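Local coordinates for PrgZ (Enterococcus faecalis, PDB 4FAJ), which serves as a membrane-anchored, extracellular pheromone receptor that binds peptide and, as a solute-binding protein of family 5, probably delivers it for transport, at residues Thr68-Leu73 / Thr242-Val247; Val79-Ile84 / Ile551-Asp556; Asp251-Ser256 / Ile272-Val277; Leu292-Leu297 / Lys537-Lys542; Lys544-His549 / Lys558-Glu563. All coordinates share one frame; numbering follows the deposited sequence.

Contact 1: residues Thr68-Leu73 / Thr242-Val247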
# COMPACT_ATOMS: atom_id res chain seq x y z
N THR A 68 -5.12 -11.77 -2.15
CA THR A 68 -5.94 -11.97 -0.95
C THR A 68 -7.40 -11.66 -1.26
O THR A 68 -7.68 -11.05 -2.29
CB THR A 68 -5.52 -11.02 0.22
OG1 THR A 68 -5.99 -9.69 -0.05
CG2 THR A 68 -4.00 -11.01 0.46
N PRO A 69 -8.33 -12.04 -0.36
CA PRO A 69 -9.70 -11.54 -0.49
C PRO A 69 -9.76 -10.03 -0.33
O PRO A 69 -8.83 -9.42 0.21
CB PRO A 69 -10.45 -12.22 0.65
CG PRO A 69 -9.58 -13.46 0.99
CD PRO A 69 -8.20 -12.95 0.79
N VAL A 70 -10.83 -9.43 -0.83
CA VAL A 70 -11.09 -8.01 -0.61
C VAL A 70 -11.29 -7.79 0.88
O VAL A 70 -11.96 -8.58 1.52
CB VAL A 70 -12.33 -7.57 -1.40
CG1 VAL A 70 -12.80 -6.19 -0.95
CG2 VAL A 70 -12.02 -7.58 -2.91
N GLN A 71 -10.68 -6.74 1.43
CA GLN A 71 -10.77 -6.44 2.85
C GLN A 71 -11.70 -5.26 3.18
O GLN A 71 -12.36 -5.27 4.22
CB GLN A 71 -9.38 -6.14 3.40
CG GLN A 71 -8.38 -7.23 3.20
CD GLN A 71 -8.74 -8.48 3.96
OE1 GLN A 71 -8.95 -8.42 5.17
NE2 GLN A 71 -8.81 -9.60 3.27
N SER A 72 -11.77 -4.27 2.29
CA SER A 72 -12.63 -3.11 2.48
C SER A 72 -13.24 -2.65 1.15
O SER A 72 -12.61 -2.75 0.09
CB SER A 72 -11.83 -1.96 3.12
OG SER A 72 -12.59 -0.77 3.17
N LEU A 73 -14.48 -2.16 1.22
CA LEU A 73 -15.15 -1.50 0.10
C LEU A 73 -15.38 -0.01 0.38
O LEU A 73 -16.19 0.63 -0.31
CB LEU A 73 -16.48 -2.20 -0.19
CG LEU A 73 -16.44 -3.69 -0.51
CD1 LEU A 73 -17.86 -4.23 -0.64
CD2 LEU A 73 -15.65 -3.91 -1.79
N THR A 242 -20.41 -6.31 -9.21
CA THR A 242 -21.66 -7.06 -9.44
C THR A 242 -21.73 -8.41 -8.71
O THR A 242 -22.82 -8.96 -8.56
CB THR A 242 -21.93 -7.25 -10.96
OG1 THR A 242 -20.77 -7.78 -11.61
CG2 THR A 242 -22.30 -5.91 -11.62
N ASN A 243 -20.60 -8.93 -8.24
CA ASN A 243 -20.58 -10.21 -7.52
C ASN A 243 -19.46 -10.23 -6.49
O ASN A 243 -18.29 -10.21 -6.85
CB ASN A 243 -20.40 -11.36 -8.51
CG ASN A 243 -20.78 -12.71 -7.93
OD1 ASN A 243 -20.73 -12.92 -6.72
ND2 ASN A 243 -21.16 -13.64 -8.81
N LEU A 244 -19.82 -10.24 -5.21
CA LEU A 244 -18.85 -10.37 -4.11
C LEU A 244 -19.63 -10.82 -2.88
O LEU A 244 -20.35 -10.04 -2.27
CB LEU A 244 -18.10 -9.05 -3.82
CG LEU A 244 -16.80 -9.19 -3.02
CD1 LEU A 244 -16.05 -7.86 -2.94
CD2 LEU A 244 -17.01 -9.71 -1.64
N GLU A 245 -19.48 -12.09 -2.52
CA GLU A 245 -20.33 -12.69 -1.49
C GLU A 245 -20.02 -12.21 -0.08
O GLU A 245 -20.93 -11.91 0.69
CB GLU A 245 -20.24 -14.21 -1.55
CG GLU A 245 -20.92 -14.80 -2.77
CD GLU A 245 -21.22 -16.28 -2.62
OE1 GLU A 245 -20.51 -16.96 -1.84
OE2 GLU A 245 -22.16 -16.76 -3.28
N GLY A 246 -18.74 -12.14 0.27
CA GLY A 246 -18.34 -11.79 1.63
C GLY A 246 -17.05 -11.00 1.67
O GLY A 246 -16.00 -11.49 1.25
N VAL A 247 -17.12 -9.78 2.20
CA VAL A 247 -15.92 -8.97 2.38
C VAL A 247 -15.04 -9.63 3.42
O VAL A 247 -15.50 -10.00 4.48
CB VAL A 247 -16.26 -7.55 2.86
CG1 VAL A 247 -14.96 -6.76 3.15
CG2 VAL A 247 -17.10 -6.81 1.82
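Thr68 and Pro69 open the loop that follows strand 61-66, and here the chain folds on itself: Pro69 O accepts from Thr68 OG1 and also from Gln71 NE2, at 3.1 Å, the amide donor standing well above the carbonyl plane. The first side chain to reach segment 242-247 is Val70. Its CG2, anti to the carbonyl carbon, meets Leu244 CD1 obliquely at 4.0 Å. Gln71 directs its CB away, but its backbone O lies 3.2 Å from Val247 CG1. Ser72 also turns its CB away, and its OG bonds to Thr77. Leu73 closes the contact with both methyls: CD2 comes tip to tip with Leu244 CD1 at 4.1 Å, while CD1 meets Val247 CG2 at 3.6 Å, the side chains crossing obliquely. This apolar cluster, with backbone hydrogen bonding of Val70 to Gly248, joins the loop to the chain leaving strand 239-243, an outermost strand of its sheet; Leu86 of helix 81-90 packs on Val70 and Leu73, and Trp253 of strand 252-257 on Val70 and Leu244.

Contact 2: residues Val79-Ile84 / Ile551-Asp556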
# COMPACT_ATOMS: atom_id res chain seq x y z
N VAL A 79 -6.86 0.07 2.99
CA VAL A 79 -5.42 0.31 3.07
C VAL A 79 -4.53 -0.81 2.48
O VAL A 79 -3.30 -0.63 2.38
CB VAL A 79 -5.02 0.58 4.54
CG1 VAL A 79 -4.99 -0.70 5.36
CG2 VAL A 79 -3.68 1.29 4.59
N ASP A 80 -5.13 -1.93 2.08
CA ASP A 80 -4.41 -3.06 1.47
C ASP A 80 -4.53 -3.05 -0.06
O ASP A 80 -5.51 -2.53 -0.61
CB ASP A 80 -4.99 -4.38 1.99
CG ASP A 80 -6.35 -4.67 1.43
OD1 ASP A 80 -7.30 -4.00 1.91
OD2 ASP A 80 -6.46 -5.50 0.49
N GLN A 81 -3.54 -3.64 -0.75
CA GLN A 81 -3.48 -3.59 -2.21
C GLN A 81 -4.68 -4.18 -2.91
O GLN A 81 -5.15 -3.61 -3.88
CB GLN A 81 -2.20 -4.23 -2.78
CG GLN A 81 -2.07 -4.11 -4.36
CD GLN A 81 -2.09 -2.65 -4.93
OE1 GLN A 81 -3.14 -2.14 -5.40
NE2 GLN A 81 -0.93 -1.99 -4.91
N THR A 82 -5.18 -5.33 -2.45
CA THR A 82 -6.33 -5.95 -3.15
C THR A 82 -7.57 -5.06 -3.12
O THR A 82 -8.25 -4.88 -4.14
CB THR A 82 -6.71 -7.31 -2.56
OG1 THR A 82 -5.57 -8.19 -2.59
CG2 THR A 82 -7.88 -7.95 -3.34
N SER A 83 -7.89 -4.52 -1.95
CA SER A 83 -9.04 -3.61 -1.83
C SER A 83 -8.84 -2.33 -2.65
O SER A 83 -9.77 -1.83 -3.28
CB SER A 83 -9.28 -3.24 -0.37
OG SER A 83 -9.44 -4.39 0.43
N ILE A 84 -7.61 -1.82 -2.67
CA ILE A 84 -7.32 -0.56 -3.35
C ILE A 84 -7.37 -0.70 -4.87
O ILE A 84 -7.94 0.16 -5.54
CB ILE A 84 -6.01 0.04 -2.84
CG1 ILE A 84 -6.25 0.66 -1.46
CG2 ILE A 84 -5.47 1.09 -3.82
CD1 ILE A 84 -4.97 1.09 -0.76
N ILE A 551 3.60 2.60 -8.28
CA ILE A 551 3.09 3.29 -7.09
C ILE A 551 1.55 3.32 -7.10
O ILE A 551 0.92 3.28 -8.16
CB ILE A 551 3.62 4.75 -6.97
CG1 ILE A 551 3.07 5.64 -8.09
CG2 ILE A 551 5.13 4.81 -6.97
CD1 ILE A 551 3.50 7.11 -7.97
N GLY A 552 0.96 3.41 -5.92
CA GLY A 552 -0.49 3.51 -5.77
C GLY A 552 -1.19 2.21 -6.14
O GLY A 552 -0.60 1.12 -6.04
N ALA A 553 -2.44 2.32 -6.57
CA ALA A 553 -3.23 1.14 -6.94
C ALA A 553 -2.57 0.51 -8.17
O ALA A 553 -2.35 1.18 -9.16
CB ALA A 553 -4.66 1.54 -7.24
N LYS A 554 -2.25 -0.78 -8.10
CA LYS A 554 -1.36 -1.42 -9.07
C LYS A 554 -1.92 -1.53 -10.49
O LYS A 554 -1.17 -1.38 -11.46
CB LYS A 554 -0.97 -2.82 -8.59
CG LYS A 554 0.12 -3.48 -9.44
CD LYS A 554 0.51 -4.85 -8.91
CE LYS A 554 1.34 -4.79 -7.64
NZ LYS A 554 2.11 -6.08 -7.42
N TYR A 555 -3.22 -1.82 -10.62
CA TYR A 555 -3.80 -2.05 -11.96
C TYR A 555 -4.96 -1.12 -12.25
O TYR A 555 -5.80 -0.89 -11.39
CB TYR A 555 -4.25 -3.51 -12.13
CG TYR A 555 -3.11 -4.50 -12.13
CD1 TYR A 555 -2.25 -4.59 -13.21
CD2 TYR A 555 -2.89 -5.35 -11.04
CE1 TYR A 555 -1.19 -5.48 -13.23
CE2 TYR A 555 -1.83 -6.27 -11.05
CZ TYR A 555 -0.99 -6.32 -12.15
OH TYR A 555 0.06 -7.21 -12.21
N ASP A 556 -4.99 -0.59 -13.48
CA ASP A 556 -6.12 0.15 -14.00
C ASP A 556 -6.61 -0.55 -15.27
O ASP A 556 -5.92 -0.59 -16.29
CB ASP A 556 -5.74 1.60 -14.31
CG ASP A 556 -6.93 2.46 -14.72
OD1 ASP A 556 -8.05 1.92 -14.84
OD2 ASP A 556 -6.74 3.68 -14.90
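The amide of Gln81 carries the polar contacts across the segments. Its chain starts with CG anti to the backbone N (chi1 -177°) and bends at the next bond, which swings the amide onto the loop backbone. OE1 accepts from Lys554 N at 3.2 Å, the donor standing above the carbonyl plane; NE2 gives a weak bond to Gly552 O at 3.3 Å. OE1 also bonds to Thr85 OG1, one turn on in the helix. Lys554 CB packs against this amide, 3.8 Å from Gln81 NE2, its chain crossing Gln81 at about a right angle. The apolar part is small: Ile84 CG2 rests on Ala553 CB at 3.5 Å. Within residues 79-84, Asp80 is the N-cap of helix 81-90: OD2 takes Ser83 N at 3.0 Å, and OD1 takes Ser83 OG through its syn lone pair. The bound peptide takes backbone hydrogen bonds from Val79 and packs on Val79, Gln81 and Ile84. One side-chain amide therefore holds the loop to the helix's first turn without any ion pair across the segments.

Contact 3: residues Asp251-Ser256 / Ile272-Val277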
# COMPACT_ATOMS: atom_id res chain seq x y z
N ASP A 251 -13.05 -15.74 -2.23
CA ASP A 251 -11.90 -15.97 -3.12
C ASP A 251 -12.20 -15.61 -4.58
O ASP A 251 -11.32 -15.73 -5.43
CB ASP A 251 -11.43 -17.44 -3.02
CG ASP A 251 -12.34 -18.42 -3.76
OD1 ASP A 251 -13.55 -18.15 -3.88
OD2 ASP A 251 -11.83 -19.47 -4.21
N LYS A 252 -13.43 -15.17 -4.85
CA LYS A 252 -13.86 -14.78 -6.20
C LYS A 252 -14.70 -13.52 -6.16
O LYS A 252 -15.48 -13.33 -5.23
CB LYS A 252 -14.76 -15.85 -6.79
CG LYS A 252 -14.11 -17.14 -7.08
CD LYS A 252 -15.13 -18.07 -7.71
CE LYS A 252 -14.46 -19.33 -8.18
NZ LYS A 252 -13.83 -20.07 -7.08
N TRP A 253 -14.55 -12.67 -7.17
CA TRP A 253 -15.49 -11.58 -7.40
C TRP A 253 -15.52 -11.17 -8.86
O TRP A 253 -14.61 -11.51 -9.64
CB TRP A 253 -15.23 -10.39 -6.46
CG TRP A 253 -13.86 -9.83 -6.52
CD1 TRP A 253 -13.45 -8.78 -7.28
CD2 TRP A 253 -12.73 -10.27 -5.78
NE1 TRP A 253 -12.11 -8.54 -7.06
CE2 TRP A 253 -11.64 -9.45 -6.15
CE3 TRP A 253 -12.51 -11.29 -4.84
CZ2 TRP A 253 -10.37 -9.60 -5.61
CZ3 TRP A 253 -11.24 -11.45 -4.31
CH2 TRP A 253 -10.19 -10.61 -4.69
N THR A 254 -16.56 -10.45 -9.24
CA THR A 254 -16.75 -9.99 -10.61
C THR A 254 -17.14 -8.51 -10.64
O THR A 254 -17.95 -8.05 -9.82
CB THR A 254 -17.87 -10.80 -11.34
OG1 THR A 254 -17.51 -12.19 -11.42
CG2 THR A 254 -18.11 -10.25 -12.75
N ILE A 255 -16.55 -7.76 -11.58
CA ILE A 255 -16.95 -6.38 -11.85
C ILE A 255 -17.44 -6.30 -13.29
O ILE A 255 -16.98 -7.06 -14.14
CB ILE A 255 -15.81 -5.35 -11.57
CG1 ILE A 255 -14.68 -5.48 -12.62
CG2 ILE A 255 -15.27 -5.54 -10.15
CD1 ILE A 255 -13.42 -4.61 -12.35
N SER A 256 -18.37 -5.39 -13.55
CA SER A 256 -19.01 -5.29 -14.85
C SER A 256 -19.07 -3.83 -15.29
O SER A 256 -19.16 -2.93 -14.45
CB SER A 256 -20.43 -5.86 -14.78
OG SER A 256 -20.40 -7.23 -14.39
N ILE A 272 -14.95 -8.41 -15.82
CA ILE A 272 -13.68 -8.97 -15.43
C ILE A 272 -13.93 -9.76 -14.15
O ILE A 272 -14.51 -9.23 -13.21
CB ILE A 272 -12.62 -7.87 -15.19
CG1 ILE A 272 -12.64 -6.83 -16.31
CG2 ILE A 272 -11.24 -8.49 -15.05
CD1 ILE A 272 -11.69 -5.65 -16.09
N ASN A 273 -13.52 -11.02 -14.16
CA ASN A 273 -13.59 -11.90 -12.99
C ASN A 273 -12.25 -11.92 -12.26
O ASN A 273 -11.20 -11.73 -12.88
CB ASN A 273 -13.97 -13.32 -13.42
CG ASN A 273 -15.24 -13.37 -14.24
OD1 ASN A 273 -15.23 -13.71 -15.43
ND2 ASN A 273 -16.34 -12.99 -13.62
N PHE A 274 -12.27 -12.13 -10.95
CA PHE A 274 -11.04 -12.23 -10.17
C PHE A 274 -11.05 -13.51 -9.34
O PHE A 274 -12.10 -13.90 -8.82
CB PHE A 274 -10.86 -11.01 -9.26
CG PHE A 274 -10.69 -9.73 -10.03
CD1 PHE A 274 -9.43 -9.24 -10.32
CD2 PHE A 274 -11.80 -9.03 -10.49
CE1 PHE A 274 -9.27 -8.07 -11.05
CE2 PHE A 274 -11.65 -7.85 -11.22
CZ PHE A 274 -10.37 -7.38 -11.50
N GLN A 275 -9.88 -14.15 -9.23
CA GLN A 275 -9.69 -15.37 -8.46
C GLN A 275 -8.45 -15.23 -7.59
O GLN A 275 -7.38 -14.91 -8.10
CB GLN A 275 -9.52 -16.56 -9.40
CG GLN A 275 -9.00 -17.83 -8.73
CD GLN A 275 -10.03 -18.48 -7.85
OE1 GLN A 275 -11.08 -18.89 -8.32
NE2 GLN A 275 -9.73 -18.57 -6.55
N VAL A 276 -8.57 -15.47 -6.29
CA VAL A 276 -7.42 -15.44 -5.40
C VAL A 276 -6.54 -16.66 -5.69
O VAL A 276 -7.03 -17.78 -5.81
CB VAL A 276 -7.81 -15.42 -3.90
CG1 VAL A 276 -6.57 -15.47 -3.02
CG2 VAL A 276 -8.63 -14.17 -3.58
N VAL A 277 -5.23 -16.42 -5.83
CA VAL A 277 -4.26 -17.49 -6.03
C VAL A 277 -3.25 -17.48 -4.89
O VAL A 277 -2.52 -16.50 -4.70
CB VAL A 277 -3.55 -17.36 -7.40
CG1 VAL A 277 -2.44 -18.44 -7.56
CG2 VAL A 277 -4.57 -17.50 -8.51
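Strands 252-256 and 272-276 form an antiparallel pair in the middle of a four-stranded mixed sheet, flanked by strand 239-243 on one side and strand 61-66 on the other. Trp253-Phe274 and Ile255-Ile272 are hydrogen-bonded pairs; Ile255 N reaches Ile272 O nearly along the C=O axis at 3.0 Å.

The tight side is the face bearing Trp253, Ile255, Ile272 and Phe274, which helix 81-90 covers in part through Leu86 and Val90 on Ile255. Trp253 holds CG in the crowded position between N and carbonyl carbon (chi1 56°), so its indole leans over the neighbouring strand. Phe274 CB sits over one face of the five-membered ring, 3.7 Å from its centroid. The two rings are nearly parallel, planes 15° apart, but slid so far that they barely overlap. Ile255 CD1 touches the edge of the Phe274 ring at CE2, 3.9 Å away, and Val276 CG2 approaches Trp253 CZ3 obliquely at 3.8 Å.

The looser face, with Lys252, Thr254, Asn273 and Gln275, is more open to solvent, and its Lys252 is exposed. Lys252 and Gln275 run side by side, joined by a weak NZ-to-OE1 bond, and Lys252 NZ forms a long salt bridge with Asp251 OD2. Gln275 NE2 is better held: it donates to Asp251 OD2 at 3.3 Å from above the carboxylate plane, and to Val276 O at 2.9 Å along a carbonyl lone pair.

Contact 4: residues Leu292-Leu297 / Lys537-Lys542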
# COMPACT_ATOMS: atom_id res chain seq x y z
N LEU A 292 -7.44 -19.24 -16.47
CA LEU A 292 -7.03 -17.94 -15.96
C LEU A 292 -6.29 -17.23 -17.08
O LEU A 292 -5.60 -17.87 -17.88
CB LEU A 292 -6.09 -18.10 -14.75
CG LEU A 292 -6.68 -18.42 -13.37
CD1 LEU A 292 -5.55 -18.64 -12.32
CD2 LEU A 292 -7.62 -17.33 -12.89
N ASP A 293 -6.41 -15.90 -17.12
CA ASP A 293 -5.73 -15.10 -18.14
C ASP A 293 -4.43 -14.46 -17.62
O ASP A 293 -3.71 -13.79 -18.35
CB ASP A 293 -6.70 -14.05 -18.70
CG ASP A 293 -7.90 -14.69 -19.38
OD1 ASP A 293 -7.69 -15.58 -20.22
OD2 ASP A 293 -9.06 -14.31 -19.09
N GLU A 294 -4.12 -14.67 -16.34
CA GLU A 294 -2.81 -14.34 -15.79
C GLU A 294 -2.49 -15.31 -14.66
O GLU A 294 -3.39 -15.96 -14.13
CB GLU A 294 -2.77 -12.88 -15.29
CG GLU A 294 -3.60 -12.63 -14.08
CD GLU A 294 -3.51 -11.21 -13.55
OE1 GLU A 294 -4.10 -10.95 -12.48
OE2 GLU A 294 -2.87 -10.35 -14.20
N ALA A 295 -1.21 -15.42 -14.34
CA ALA A 295 -0.73 -16.28 -13.27
C ALA A 295 0.50 -15.67 -12.62
O ALA A 295 1.47 -15.36 -13.31
CB ALA A 295 -0.40 -17.68 -13.81
N PRO A 296 0.47 -15.49 -11.28
CA PRO A 296 1.65 -14.96 -10.62
C PRO A 296 2.76 -16.00 -10.56
O PRO A 296 2.48 -17.21 -10.58
CB PRO A 296 1.14 -14.64 -9.21
CG PRO A 296 0.07 -15.64 -8.99
CD PRO A 296 -0.62 -15.75 -10.32
N LEU A 297 4.01 -15.53 -10.51
CA LEU A 297 5.19 -16.40 -10.51
C LEU A 297 6.25 -16.01 -9.48
O LEU A 297 6.46 -14.83 -9.20
CB LEU A 297 5.83 -16.38 -11.90
CG LEU A 297 5.02 -16.91 -13.08
CD1 LEU A 297 5.71 -16.61 -14.40
CD2 LEU A 297 4.74 -18.40 -12.95
N LYS A 537 4.86 -12.59 -13.66
CA LYS A 537 3.63 -13.26 -14.04
C LYS A 537 3.62 -13.66 -15.49
O LYS A 537 4.39 -13.14 -16.29
CB LYS A 537 2.43 -12.32 -13.79
CG LYS A 537 2.40 -11.08 -14.67
CD LYS A 537 1.31 -10.15 -14.19
CE LYS A 537 1.09 -8.98 -15.11
NZ LYS A 537 -0.17 -8.24 -14.70
N LEU A 538 2.74 -14.61 -15.82
CA LEU A 538 2.36 -14.88 -17.19
C LEU A 538 1.11 -14.07 -17.46
O LEU A 538 0.27 -13.93 -16.59
CB LEU A 538 2.06 -16.36 -17.37
CG LEU A 538 3.21 -17.32 -17.07
CD1 LEU A 538 2.73 -18.77 -17.12
CD2 LEU A 538 4.37 -17.07 -18.04
N GLU A 539 0.98 -13.54 -18.68
CA GLU A 539 -0.26 -12.87 -19.06
C GLU A 539 -0.58 -13.18 -20.51
O GLU A 539 0.29 -13.12 -21.37
CB GLU A 539 -0.15 -11.36 -18.83
CG GLU A 539 -1.43 -10.60 -19.15
CD GLU A 539 -1.47 -9.22 -18.52
OE1 GLU A 539 -1.60 -9.15 -17.28
OE2 GLU A 539 -1.37 -8.22 -19.26
N LYS A 540 -1.83 -13.54 -20.78
CA LYS A 540 -2.20 -13.98 -22.12
C LYS A 540 -1.99 -12.80 -23.08
O LYS A 540 -2.27 -11.65 -22.73
CB LYS A 540 -3.65 -14.47 -22.17
CG LYS A 540 -3.96 -15.68 -21.28
CD LYS A 540 -3.44 -16.99 -21.86
CE LYS A 540 -3.79 -18.18 -20.96
NZ LYS A 540 -3.37 -19.48 -21.54
N SER A 541 -1.49 -13.12 -24.27
CA SER A 541 -1.18 -12.13 -25.31
C SER A 541 -2.39 -11.30 -25.71
O SER A 541 -2.26 -10.12 -26.04
CB SER A 541 -0.63 -12.83 -26.56
OG SER A 541 0.44 -13.69 -26.23
N LYS A 542 -3.57 -11.91 -25.67
CA LYS A 542 -4.82 -11.26 -26.11
C LYS A 542 -5.20 -10.05 -25.23
O LYS A 542 -5.97 -9.19 -25.67
CB LYS A 542 -5.97 -12.27 -26.12
CG LYS A 542 -6.47 -12.63 -24.71
CD LYS A 542 -7.38 -13.86 -24.67
CE LYS A 542 -7.82 -14.11 -23.22
NZ LYS A 542 -8.53 -15.40 -22.97
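Close to the zinc site formed by Glu279, Tyr301 and Glu421, the side chain of Leu297 lies about 4 Å from that of Tyr301, and Pro296 packs on an apolar side chain of the bound peptide. Leu297 CD1 meets Leu538 CG at 3.7 Å, the leucines crossing at about a right angle, with Tyr305 packing on both and Ile284 on Leu297. Ala295 and Leu538 form an antiparallel hydrogen-bonded pair, with Leu538 N to Ala295 O at 2.9 Å and Ala295 N meeting Leu538 O on a lone pair. Strand 294-297 is thereby added to the long strand 528-539 of a mixed sheet. The face bearing Glu294, Lys537 and Glu539 holds a salt-bridge network. Both Glu294 and Lys537 start in the crowded position and then run extended, bringing Lys537 NZ to Glu539 OE1 at 3.1 Å and, weakly, to Glu294 OE2 at 3.5 Å; NZ also bonds to Tyr555 OH. The ammonium thus probably offsets the repulsion between Glu294 OE2 and Glu539 OE1, 3.5 Å apart, while Glu294 OE1 takes Thr65 N. Past the strand ends, Lys540 N bonds to Asp293 O, and extended Lys542 brings NZ to Asp293 OD1 at 2.9 Å, above the carboxylate plane.

Contact 5: residues Lys544-His549 / Lys558-Glu563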
# COMPACT_ATOMS: atom_id res chain seq x y z
N LYS A 544 -4.94 -6.57 -23.81
CA LYS A 544 -4.33 -5.31 -24.22
C LYS A 544 -4.70 -4.14 -23.32
O LYS A 544 -5.78 -4.12 -22.72
CB LYS A 544 -4.75 -4.92 -25.65
CG LYS A 544 -4.62 -6.01 -26.69
CD LYS A 544 -3.21 -6.44 -26.94
CE LYS A 544 -3.18 -7.58 -27.95
NZ LYS A 544 -1.81 -8.08 -28.17
N ASN A 545 -3.78 -3.18 -23.24
CA ASN A 545 -4.02 -1.86 -22.67
C ASN A 545 -4.40 -1.82 -21.20
O ASN A 545 -5.20 -0.99 -20.79
CB ASN A 545 -5.09 -1.12 -23.47
CG ASN A 545 -4.82 0.36 -23.56
OD1 ASN A 545 -3.70 0.80 -23.32
ND2 ASN A 545 -5.83 1.13 -23.93
N VAL A 546 -3.81 -2.70 -20.41
CA VAL A 546 -3.95 -2.65 -18.96
C VAL A 546 -2.83 -1.74 -18.45
O VAL A 546 -1.68 -1.94 -18.83
CB VAL A 546 -3.81 -4.02 -18.34
CG1 VAL A 546 -3.76 -3.91 -16.84
CG2 VAL A 546 -4.98 -4.92 -18.81
N LEU A 547 -3.17 -0.78 -17.61
CA LEU A 547 -2.17 0.12 -17.04
C LEU A 547 -1.67 -0.50 -15.72
O LEU A 547 -2.46 -0.81 -14.84
CB LEU A 547 -2.78 1.50 -16.79
CG LEU A 547 -2.06 2.71 -17.34
CD1 LEU A 547 -1.95 2.59 -18.87
CD2 LEU A 547 -2.81 3.98 -16.96
N MET A 548 -0.36 -0.68 -15.59
CA MET A 548 0.25 -1.22 -14.37
C MET A 548 1.10 -0.12 -13.72
O MET A 548 1.91 0.49 -14.40
CB MET A 548 1.11 -2.43 -14.72
CG MET A 548 1.65 -3.19 -13.52
SD MET A 548 2.65 -4.62 -14.00
CE MET A 548 2.88 -5.41 -12.42
N HIS A 549 0.90 0.14 -12.43
CA HIS A 549 1.58 1.23 -11.74
C HIS A 549 2.55 0.68 -10.68
O HIS A 549 2.19 -0.21 -9.91
CB HIS A 549 0.56 2.14 -11.05
CG HIS A 549 -0.42 2.78 -11.98
ND1 HIS A 549 -0.08 3.80 -12.84
CD2 HIS A 549 -1.75 2.57 -12.16
CE1 HIS A 549 -1.14 4.17 -13.53
NE2 HIS A 549 -2.17 3.45 -13.14
N LYS A 558 -9.44 0.20 -16.89
CA LYS A 558 -10.43 1.05 -17.56
C LYS A 558 -10.46 0.84 -19.08
O LYS A 558 -11.53 0.68 -19.66
CB LYS A 558 -10.16 2.53 -17.26
CG LYS A 558 -11.04 3.51 -18.06
CD LYS A 558 -10.85 4.95 -17.59
CE LYS A 558 -11.48 5.93 -18.55
NZ LYS A 558 -11.19 7.34 -18.18
N LYS A 559 -9.29 0.86 -19.71
CA LYS A 559 -9.20 0.81 -21.17
C LYS A 559 -8.78 -0.58 -21.67
O LYS A 559 -8.46 -0.75 -22.85
CB LYS A 559 -8.24 1.89 -21.68
CG LYS A 559 -8.74 3.31 -21.48
CD LYS A 559 -7.80 4.33 -22.15
CE LYS A 559 -8.00 5.76 -21.64
NZ LYS A 559 -8.80 6.62 -22.57
N MET A 560 -8.83 -1.57 -20.78
CA MET A 560 -8.51 -2.96 -21.12
C MET A 560 -9.39 -3.46 -22.27
O MET A 560 -10.56 -3.11 -22.34
CB MET A 560 -8.73 -3.85 -19.89
CG MET A 560 -8.48 -5.34 -20.08
SD MET A 560 -8.73 -6.22 -18.52
CE MET A 560 -8.36 -7.89 -19.03
N ARG A 561 -8.81 -4.26 -23.16
CA ARG A 561 -9.58 -4.95 -24.20
C ARG A 561 -8.95 -6.29 -24.59
O ARG A 561 -7.78 -6.53 -24.32
CB ARG A 561 -9.73 -4.06 -25.44
CG ARG A 561 -8.45 -3.86 -26.23
CD ARG A 561 -8.67 -2.93 -27.42
NE ARG A 561 -7.57 -3.04 -28.38
CZ ARG A 561 -6.43 -2.35 -28.33
NH1 ARG A 561 -6.21 -1.47 -27.38
NH2 ARG A 561 -5.50 -2.55 -29.26
N ILE A 562 -9.75 -7.16 -25.20
CA ILE A 562 -9.30 -8.48 -25.63
C ILE A 562 -9.22 -8.46 -27.16
O ILE A 562 -10.21 -8.19 -27.83
CB ILE A 562 -10.27 -9.60 -25.18
CG1 ILE A 562 -10.55 -9.53 -23.68
CG2 ILE A 562 -9.71 -10.98 -25.54
CD1 ILE A 562 -9.30 -9.59 -22.81
N GLU A 563 -8.03 -8.75 -27.69
CA GLU A 563 -7.81 -8.87 -29.13
C GLU A 563 -7.34 -10.28 -29.47
O GLU A 563 -6.27 -10.69 -29.01
CB GLU A 563 -6.73 -7.89 -29.59
CG GLU A 563 -7.16 -6.44 -29.69
CD GLU A 563 -6.19 -5.61 -30.55
OE1 GLU A 563 -5.17 -6.16 -31.04
OE2 GLU A 563 -6.46 -4.40 -30.74
O HOH W 1 -6.46 0.46 -18.69
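The two segments run antiparallel and bond at a single pair, Lys544 with Arg561: Lys544 N meets Arg561 O nearly along the C=O axis at 2.9 Å, and Arg561 N returns to Lys544 O at 3.1 Å. Asn545, with positive phi (63°), then turns the chain out of this register, and a water bridges the segments, donating to Asn545 O and accepting from Lys559 N. The Lys544-Arg561 pair belongs to a two-stranded antiparallel ribbon, 543-544 with 561-562, near the C-terminus. On one face of it, Arg561 stretches out so that Lys544 CB lies over the centre of its guanidinium. Glu563 OE2, in the guanidinium plane, is gripped side-on by NE and by NH2, the latter at 2.6 Å, which fixes the rotation of the group. Lys544 crosses Glu563 at about a right angle, Lys544 CE 3.9 Å from Glu563 CB, but sends NZ to Ser541 O. Val546 CG2 packs alongside Met560 CG at 3.7 Å. Asn545 ND2 bonds weakly to Lys559 O, while Lys559 NZ reaches zinc ligand Asp266.

Contact 4 is the most buried of the five, contact 5 lies at the surface, and contacts 1, 2 and 3 fall between. Contacts 1 and 3 share the four-stranded sheet: Asn243 O accepts from Thr254 N, and a classic beta bulge sets Thr242 and Asn243 against the single residue Thr254. Helix 81-90 connects contacts 1 and 2, Ser83 OG bonding to Gln71 N. Contact 2 continues into contact 5 through the hairpin of strands 547-548 and 555-556, and Lys542 O to Glu563 N joins contact 4 to contact 5. Across the segments, contact 1 is mostly apolar and contact 2 rests mainly on one amide, whereas contacts 3, 4 and 5 rely on strand pairing, with ion pairs prominent in contact 4.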